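Local coordinates for DNA repair protein PprA (Deinococcus deserti, PDB 6MC8), which probably binds DNA and assembles into filaments in radiation-induced DNA damage repair and genome segregation, at residues 73-76 / 77-80; 124-127 / 128-131; 240-243 / 244-247; 292-295 / 296-299. The protein carries 2 engineered substitutions. All coordinates share one frame; numbering follows the deposited sequence.

Contact 1 is the buried one, near the centre of the chain, whereas contacts 2, 3 and 4 lie at the surface. Contacts 1 and 4 are two-turn stretches inside long helices, 62-80 and 274-304; contact 2 is the C-terminal end of helix 119-127 and the turn after it, and contact 3 the turn that starts helix 245-250. Contacts 1 and 2 touch, His-77 NE2 lying 3.3 Å from Tyr-126 CZ, with the rings edge-to-face. Contact 3 stays about 8 Å from contact 4 (nearest atoms), yet its side chains bond to the last turn of helix 274-304 and just beyond. Aromatic and methyl packing marks contact 1, sulfur and hydroxyl contact 2, histidine contact 3, and threonine and arginine contact 4.

Contact 1. Residues 73-76 / 77-80; sequences LRLA and HDRW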
loop_
_atom_site.group_PDB
_atom_site.type_symbol
_atom_site.label_atom_id
_atom_site.label_comp_id
_atom_site.label_asym_id
_atom_site.label_seq_id
_atom_site.Cartn_x
_atom_site.Cartn_y
_atom_site.Cartn_z
ATOM N N LEU A 73 -15.563 21.693 1.901
ATOM C CA LEU A 73 -16.177 20.641 2.704
ATOM C C LEU A 73 -15.134 19.667 3.236
ATOM O O LEU A 73 -15.248 19.187 4.369
ATOM C CB LEU A 73 -17.223 19.901 1.876
ATOM C CG LEU A 73 -18.001 18.753 2.518
ATOM C CD1 LEU A 73 -18.927 19.236 3.613
ATOM C CD2 LEU A 73 -18.758 17.990 1.464
ATOM N N ARG A 74 -14.109 19.366 2.439
ATOM C CA ARG A 74 -13.063 18.458 2.893
ATOM C C ARG A 74 -12.159 19.124 3.920
ATOM O O ARG A 74 -11.647 18.458 4.825
ATOM C CB ARG A 74 -12.254 17.954 1.700
ATOM C CG ARG A 74 -13.007 16.984 0.814
ATOM C CD ARG A 74 -12.227 16.647 -0.435
ATOM N NE ARG A 74 -12.977 15.749 -1.301
ATOM C CZ ARG A 74 -12.613 15.418 -2.534
ATOM N NH1 ARG A 74 -11.516 15.931 -3.065
ATOM N NH2 ARG A 74 -13.367 14.594 -3.245
ATOM N N LEU A 75 -11.953 20.435 3.804
ATOM C CA LEU A 75 -11.172 21.144 4.808
ATOM C C LEU A 75 -11.955 21.282 6.107
ATOM O O LEU A 75 -11.375 21.259 7.197
ATOM C CB LEU A 75 -10.743 22.511 4.275
ATOM C CG LEU A 75 -9.832 23.343 5.180
ATOM C CD1 LEU A 75 -8.551 22.589 5.480
ATOM C CD2 LEU A 75 -9.519 24.682 4.559
ATOM N N ALA A 76 -13.279 21.399 6.010
ATOM C CA ALA A 76 -14.102 21.466 7.209
ATOM C C ALA A 76 -14.158 20.122 7.922
ATOM O O ALA A 76 -14.202 20.073 9.154
ATOM C CB ALA A 76 -15.506 21.951 6.855
ATOM N N HIS A 77 -14.145 19.019 7.169
ATOM C CA HIS A 77 -14.162 17.705 7.802
ATOM C C HIS A 77 -12.813 17.342 8.402
ATOM O O HIS A 77 -12.743 16.502 9.304
ATOM C CB HIS A 77 -14.614 16.628 6.822
ATOM C CG HIS A 77 -16.096 16.524 6.685
ATOM N ND1 HIS A 77 -16.889 16.026 7.693
ATOM C CD2 HIS A 77 -16.928 16.821 5.663
ATOM C CE1 HIS A 77 -18.148 16.038 7.304
ATOM N NE2 HIS A 77 -18.199 16.513 6.074
ATOM N N ASP A 78 -11.732 17.958 7.920
ATOM C CA ASP A 78 -10.433 17.768 8.555
ATOM C C ASP A 78 -10.405 18.408 9.933
ATOM O O ASP A 78 -9.633 17.998 10.804
ATOM C CB ASP A 78 -9.322 18.357 7.688
ATOM C CG ASP A 78 -9.081 17.571 6.431
ATOM O OD1 ASP A 78 -9.303 16.348 6.438
ATOM O OD2 ASP A 78 -8.668 18.178 5.429
ATOM N N ARG A 79 -11.251 19.407 10.148
ATOM C CA ARG A 79 -11.235 20.185 11.369
ATOM C C ARG A 79 -12.386 19.845 12.301
ATOM O O ARG A 79 -12.229 19.940 13.520
ATOM C CB ARG A 79 -11.239 21.663 11.000
ATOM C CG ARG A 79 -9.963 22.040 10.300
ATOM C CD ARG A 79 -9.995 23.434 9.784
ATOM N NE ARG A 79 -8.711 23.826 9.227
ATOM C CZ ARG A 79 -8.453 25.024 8.726
ATOM N NH1 ARG A 79 -9.395 25.952 8.716
ATOM N NH2 ARG A 79 -7.254 25.294 8.245
ATOM N N TRP A 80 -13.527 19.430 11.750
ATOM C CA TRP A 80 -14.619 18.925 12.574
ATOM C C TRP A 80 -14.229 17.646 13.303
ATOM O O TRP A 80 -14.670 17.421 14.434
ATOM C CB TRP A 80 -15.848 18.703 11.700
ATOM C CG TRP A 80 -16.530 19.964 11.301
ATOM C CD1 TRP A 80 -16.457 21.164 11.929
ATOM C CD2 TRP A 80 -17.322 20.172 10.131
ATOM N NE1 TRP A 80 -17.197 22.097 11.256
ATOM C CE2 TRP A 80 -17.733 21.514 10.141
ATOM C CE3 TRP A 80 -17.738 19.347 9.084
ATOM C CZ2 TRP A 80 -18.543 22.050 9.149
ATOM C CZ3 TRP A 80 -18.539 19.882 8.101
ATOM C CH2 TRP A 80 -18.934 21.220 8.138
HETATM O O HOH W 1 -11.301 15.587 5.160
#
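Trp-80 folds back over Ala-76, one helical turn earlier. Its CB lies 3.3 Å from Ala-76 O, and CG, held anti to its own carbonyl carbon (chi1 -74°), sets the pyrrole end of the indole over that same oxygen, while NE1 bonds to Thr-45 OG1. Farther out the six-membered ring receives the methyl: Ala-76 CB stands 3.7 Å from the ring centroid and 9° off its normal, a CH-pi contact. Ala-76 O is gripped by two amides, Trp-80 N at 2.8 Å nearly in line with the carbonyl and Arg-79 N from above its plane. The indole turns its edge to His-77, CE3 standing over the rim of the imidazole, and Leu-73 CD1 runs alongside that ring, 3.7 Å from His-77 NE2. Leu-75 CD1 sits over one face of the Arg-79 guanidinium, 3.9 Å from Arg-79 NE. A water donates to both Arg-74 O and Asp-78 OD1, bridging two acceptors. Asp-78 OD2 forms a salt bridge with Arg-265 on strand 261-267, which ties helix 62-80 to the four-stranded sheet. Ala-76 and Trp-80 pack against helix 35-43 through Val-43 and Leu-42, and His-77 stacks on His-89 at the start of strand 89-95.

Contact 2. Residues 124-127 / 128-131; sequences GTYA and SMQA
Met-129 and Tyr-126 run alongside each other in the same direction, with the thioether at the rim of the phenol ring. Met-129 SD is 5.3 Å from the ring centroid and 90° off its normal, a Met-aromatic contact made at the edge, where CD1 of Tyr-126 is the nearest ring atom. The methionine chain runs extended beyond CG (chi3 -172°), which carries CE past the sulfur to 3.9 Å from Thr-125 CG2, so one side chain touches both residues. Cut back to alanine, Met-129 would probably leave the Tyr-126 edge and the Thr-125 methyl without their shared apolar partner. Ser-128 OG, turned between its own N and carbonyl carbon (chi1 68°), donates to Thr-125 O at 2.9 Å from a direction tilted out of the carbonyl plane. Ser-128 N still bonds Gly-124 O in helical fashion, but Met-129 N reaches Tyr-126 O only weakly, and Gln-130 N closes a type I turn on Ala-127 O at 3.2 Å. The helix thus ends in a turn. Met-129 and Thr-125 rest on strand 110-114 at Arg-112, Met-129 and Tyr-126 on strand 100-107 at Val-107 and Leu-105, so helix 119-127 ends packed against the three-stranded sheet.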
loop_
_atom_site.group_PDB
_atom_site.type_symbol
_atom_site.label_atom_id
_atom_site.label_comp_id
_atom_site.label_asym_id
_atom_site.label_seq_id
_atom_site.Cartn_x
_atom_site.Cartn_y
_atom_site.Cartn_z
ATOM N N GLY A 124 -26.459 15.076 12.281
ATOM C CA GLY A 124 -26.960 13.755 12.618
ATOM C C GLY A 124 -26.722 12.743 11.515
ATOM O O GLY A 124 -26.595 11.546 11.777
ATOM N N THR A 125 -26.681 13.209 10.266
ATOM C CA THR A 125 -26.338 12.343 9.143
ATOM C C THR A 125 -24.879 11.910 9.222
ATOM O O THR A 125 -24.543 10.748 8.978
ATOM C CB THR A 125 -26.634 13.073 7.827
ATOM O OG1 THR A 125 -28.025 13.399 7.761
ATOM C CG2 THR A 125 -26.264 12.233 6.623
ATOM N N TYR A 126 -24.000 12.840 9.596
ATOM C CA TYR A 126 -22.586 12.528 9.766
ATOM C C TYR A 126 -22.338 11.707 11.025
ATOM O O TYR A 126 -21.363 10.950 11.092
ATOM C CB TYR A 126 -21.789 13.830 9.800
ATOM C CG TYR A 126 -21.619 14.485 8.453
ATOM C CD1 TYR A 126 -21.539 13.726 7.296
ATOM C CD2 TYR A 126 -21.623 15.868 8.331
ATOM C CE1 TYR A 126 -21.399 14.320 6.067
ATOM C CE2 TYR A 126 -21.500 16.473 7.099
ATOM C CZ TYR A 126 -21.383 15.694 5.973
ATOM O OH TYR A 126 -21.255 16.287 4.745
ATOM N N ALA A 127 -23.202 11.840 12.033
ATOM C CA ALA A 127 -22.996 11.117 13.283
ATOM C C ALA A 127 -23.341 9.643 13.136
ATOM O O ALA A 127 -22.757 8.790 13.814
ATOM C CB ALA A 127 -23.817 11.747 14.408
ATOM N N SER A 128 -24.274 9.316 12.238
ATOM C CA SER A 128 -24.627 7.924 11.988
ATOM C C SER A 128 -23.552 7.175 11.209
ATOM O O SER A 128 -23.636 5.950 11.092
ATOM C CB SER A 128 -25.960 7.845 11.247
ATOM O OG SER A 128 -25.856 8.359 9.938
ATOM N N MET A 129 -22.554 7.878 10.681
ATOM C CA MET A 129 -21.423 7.281 9.996
ATOM C C MET A 129 -20.247 7.023 10.926
ATOM O O MET A 129 -19.271 6.394 10.508
ATOM C CB MET A 129 -20.971 8.205 8.863
ATOM C CG MET A 129 -22.052 8.562 7.871
ATOM S SD MET A 129 -21.482 9.774 6.678
ATOM C CE MET A 129 -23.012 10.155 5.857
ATOM N N GLN A 130 -20.283 7.571 12.128
ATOM C CA GLN A 130 -19.127 7.494 13.048
ATOM C C GLN A 130 -19.077 6.203 13.858
ATOM O O GLN A 130 -20.072 5.563 14.008
ATOM C CB GLN A 130 -19.175 8.607 14.081
ATOM C CG GLN A 130 -19.312 10.013 13.555
ATOM C CD GLN A 130 -19.324 11.009 14.686
ATOM O OE1 GLN A 130 -18.452 11.833 14.818
ATOM N NE2 GLN A 130 -20.311 10.931 15.542
ATOM N N ALA A 131 -17.901 5.890 14.374
ATOM C CA ALA A 131 -17.660 4.779 15.293
ATOM C C ALA A 131 -16.722 5.244 16.399
ATOM O O ALA A 131 -15.496 5.119 16.282
ATOM C CB ALA A 131 -17.082 3.566 14.568
#

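Contact 3. Residues 240-243 / 244-247; sequences ARHS and GAGD
The carbonyl of His-242 takes the amide of Ala-245 at 3.2 Å (His-242 O to Ala-245 N), closing a type II beta turn in which Gly-244, with a phi of 97°, is also the N-cap of helix 245-250. At that backbone angle a side chain would run into Ser-243 O, so the turn suits a residue without one. Ala-245 is the buried member. Its CB points back at the incoming loop, lying 3.4 Å from His-242 O and 3.9 Å from Arg-241 CB. The same methyl sits over one face of the His-242 imidazole, 4.0 Å from the ring centroid and nearer its NE2 rim, as a CH-pi contact. The ring is brought there by a chi1 of 65°, which places CG between the backbone N and carbonyl carbon. This pose is held within the loop as well: His-242 ND1 donates to Ser-243 O at 3.2 Å, the oxygen standing somewhat out of the ring plane. At the other nitrogen NE2 bonds to Leu-307 O, while Arg-241 NH1 and NH2 reach Leu-303 O in the last turn of helix 274-304 and Gly-306 O just after it. With both ring nitrogens facing carbonyl oxygens, His-242 is likely to favour the doubly protonated, cationic form, and the carbonyls gathered there would suit its charge and that of Arg-241.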
loop_
_atom_site.group_PDB
_atom_site.type_symbol
_atom_site.label_atom_id
_atom_site.label_comp_id
_atom_site.label_asym_id
_atom_site.label_seq_id
_atom_site.Cartn_x
_atom_site.Cartn_y
_atom_site.Cartn_z
ATOM N N ALA A 240 -29.816 35.148 30.834
ATOM C CA ALA A 240 -29.621 36.588 30.832
ATOM C C ALA A 240 -29.890 37.218 29.475
ATOM O O ALA A 240 -29.720 38.430 29.327
ATOM C CB ALA A 240 -28.201 36.931 31.287
ATOM N N ARG A 241 -30.299 36.434 28.488
ATOM C CA ARG A 241 -30.688 36.949 27.187
ATOM C C ARG A 241 -32.199 36.871 27.033
ATOM O O ARG A 241 -32.911 36.352 27.895
ATOM C CB ARG A 241 -30.003 36.178 26.056
ATOM C CG ARG A 241 -28.493 36.236 26.057
ATOM C CD ARG A 241 -27.998 37.649 25.873
ATOM N NE ARG A 241 -28.614 38.307 24.730
ATOM C CZ ARG A 241 -28.208 38.187 23.474
ATOM N NH1 ARG A 241 -27.175 37.419 23.171
ATOM N NH2 ARG A 241 -28.850 38.836 22.517
ATOM N N HIS A 242 -32.678 37.395 25.907
ATOM C CA HIS A 242 -34.105 37.403 25.622
ATOM C C HIS A 242 -34.605 35.989 25.362
ATOM O O HIS A 242 -33.835 35.080 25.047
ATOM C CB HIS A 242 -34.399 38.297 24.418
ATOM C CG HIS A 242 -33.802 37.806 23.137
ATOM N ND1 HIS A 242 -34.469 36.956 22.284
ATOM C CD2 HIS A 242 -32.596 38.037 22.569
ATOM C CE1 HIS A 242 -33.703 36.689 21.242
ATOM N NE2 HIS A 242 -32.561 37.333 21.393
ATOM N N SER A 243 -35.913 35.805 25.519
ATOM C CA SER A 243 -36.500 34.487 25.333
ATOM C C SER A 243 -36.498 34.113 23.858
ATOM O O SER A 243 -36.878 34.907 22.996
ATOM C CB SER A 243 -37.922 34.452 25.893
ATOM O OG SER A 243 -38.791 35.273 25.144
ATOM N N GLY A 244 -36.050 32.901 23.572
ATOM C CA GLY A 244 -35.877 32.450 22.212
ATOM C C GLY A 244 -34.467 32.583 21.682
ATOM O O GLY A 244 -34.226 32.222 20.525
ATOM N N ALA A 245 -33.537 33.097 22.490
ATOM C CA ALA A 245 -32.146 33.183 22.061
ATOM C C ALA A 245 -31.517 31.801 21.965
ATOM O O ALA A 245 -30.669 31.557 21.101
ATOM C CB ALA A 245 -31.354 34.065 23.018
ATOM N N GLY A 246 -31.924 30.884 22.844
ATOM C CA GLY A 246 -31.444 29.518 22.749
ATOM C C GLY A 246 -32.061 28.769 21.585
ATOM O O GLY A 246 -31.456 27.844 21.042
ATOM N N ASP A 247 -33.280 29.148 21.201
ATOM C CA ASP A 247 -33.873 28.625 19.975
ATOM C C ASP A 247 -33.160 29.167 18.745
ATOM O O ASP A 247 -32.986 28.449 17.755
ATOM C CB ASP A 247 -35.358 28.969 19.924
ATOM C CG ASP A 247 -36.022 28.502 18.648
ATOM O OD1 ASP A 247 -36.217 27.284 18.481
ATOM O OD2 ASP A 247 -36.356 29.363 17.812
#

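Contact 4. Residues 292-295 / 296-299; sequences QKAA and TRRL
Thr-296 OG1 donates to Gln-292 O at 2.9 Å, and Thr-296 N reaches the same oxygen at 3.1 Å, so one carbonyl of the helix is gripped twice. The hydroxyl comes 20° out of the carbonyl plane, whereas the amide stands farther above it; a chi1 of -58° keeps OG1 beside its own N and turned back along the helix. With a valine in its place, Gln-292 O would probably lose the hydroxyl that supplements the backbone amide. On the neighbouring flank Arg-297 bends at chi3 and lays its guanidinium flat over Lys-293 O, 3.8 Å from CZ, with NH2 4.1 Å from Ala-294 CB. Arg-298 starts differently: its chi1 of 70° brings CG to 3.4 Å from Ala-294 O, and CD follows over the same turn. Leu-299 CG rests on Ala-295 O, whose carbonyl also takes Leu-299 N at 3.0 Å. Farther out, the side-chain amide of Gln-292 bonds to Arg-196 NH1 and Val-259 O, held at both its oxygen and its nitrogen. Leu-299 packs on Ala-203, Leu-204 and Ala-207 and Thr-296 touches Lys-210, so this face of helix 274-304 lies against helix 200-213, while Arg-298 reaches Ala-44 and Thr-45, just past helix 35-43.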
loop_
_atom_site.group_PDB
_atom_site.type_symbol
_atom_site.label_atom_id
_atom_site.label_comp_id
_atom_site.label_asym_id
_atom_site.label_seq_id
_atom_site.Cartn_x
_atom_site.Cartn_y
_atom_site.Cartn_z
ATOM N N GLN A 292 -9.368 26.438 17.912
ATOM C CA GLN A 292 -10.219 26.269 19.081
ATOM C C GLN A 292 -10.279 27.543 19.915
ATOM O O GLN A 292 -11.309 27.832 20.531
ATOM C CB GLN A 292 -9.737 25.083 19.911
ATOM C CG GLN A 292 -10.076 23.747 19.287
ATOM C CD GLN A 292 -9.551 22.568 20.076
ATOM O OE1 GLN A 292 -8.734 22.718 20.978
ATOM N NE2 GLN A 292 -10.058 21.392 19.767
ATOM N N LYS A 293 -9.195 28.319 19.948
ATOM C CA LYS A 293 -9.241 29.586 20.668
ATOM C C LYS A 293 -10.012 30.640 19.887
ATOM O O LYS A 293 -10.678 31.491 20.482
ATOM C CB LYS A 293 -7.831 30.076 20.999
ATOM C CG LYS A 293 -7.172 29.302 22.123
ATOM C CD LYS A 293 -5.893 29.958 22.610
ATOM C CE LYS A 293 -4.742 29.739 21.657
ATOM N NZ LYS A 293 -3.472 30.285 22.202
ATOM N N ALA A 294 -9.945 30.593 18.554
ATOM C CA ALA A 294 -10.766 31.492 17.751
ATOM C C ALA A 294 -12.229 31.082 17.801
ATOM O O ALA A 294 -13.123 31.917 17.622
ATOM C CB ALA A 294 -10.271 31.525 16.308
ATOM N N ALA A 295 -12.489 29.794 18.032
ATOM C CA ALA A 295 -13.854 29.331 18.241
ATOM C C ALA A 295 -14.427 29.885 19.532
ATOM O O ALA A 295 -15.596 30.269 19.577
ATOM C CB ALA A 295 -13.896 27.808 18.266
ATOM N N THR A 296 -13.606 29.944 20.581
ATOM C CA THR A 296 -14.062 30.424 21.880
ATOM C C THR A 296 -14.452 31.897 21.824
ATOM O O THR A 296 -15.426 32.309 22.459
ATOM C CB THR A 296 -12.971 30.167 22.923
ATOM O OG1 THR A 296 -12.674 28.768 22.952
ATOM C CG2 THR A 296 -13.409 30.583 24.308
ATOM N N ARG A 297 -13.755 32.691 21.009
ATOM C CA ARG A 297 -14.103 34.103 20.899
ATOM C C ARG A 297 -15.338 34.317 20.037
ATOM O O ARG A 297 -16.174 35.171 20.346
ATOM C CB ARG A 297 -12.932 34.900 20.334
ATOM C CG ARG A 297 -11.838 35.186 21.320
ATOM C CD ARG A 297 -10.839 36.149 20.722
ATOM N NE ARG A 297 -10.125 35.539 19.611
ATOM C CZ ARG A 297 -9.007 34.837 19.748
ATOM N NH1 ARG A 297 -8.479 34.665 20.950
ATOM N NH2 ARG A 297 -8.418 34.311 18.684
ATOM N N ARG A 298 -15.479 33.549 18.955
ATOM C CA ARG A 298 -16.589 33.798 18.043
ATOM C C ARG A 298 -17.893 33.275 18.620
ATOM O O ARG A 298 -18.966 33.804 18.317
ATOM C CB ARG A 298 -16.301 33.192 16.664
ATOM C CG ARG A 298 -16.320 31.676 16.571
ATOM C CD ARG A 298 -15.798 31.206 15.227
ATOM N NE ARG A 298 -16.632 31.634 14.114
ATOM C CZ ARG A 298 -17.672 30.951 13.655
ATOM N NH1 ARG A 298 -18.004 29.796 14.206
ATOM N NH2 ARG A 298 -18.370 31.421 12.635
ATOM N N LEU A 299 -17.820 32.264 19.484
ATOM C CA LEU A 299 -19.018 31.779 20.151
ATOM C C LEU A 299 -19.409 32.690 21.304
ATOM O O LEU A 299 -20.597 32.871 21.582
ATOM C CB LEU A 299 -18.798 30.354 20.641
ATOM C CG LEU A 299 -18.659 29.263 19.592
ATOM C CD1 LEU A 299 -18.211 27.976 20.240
ATOM C CD2 LEU A 299 -19.959 29.083 18.929
#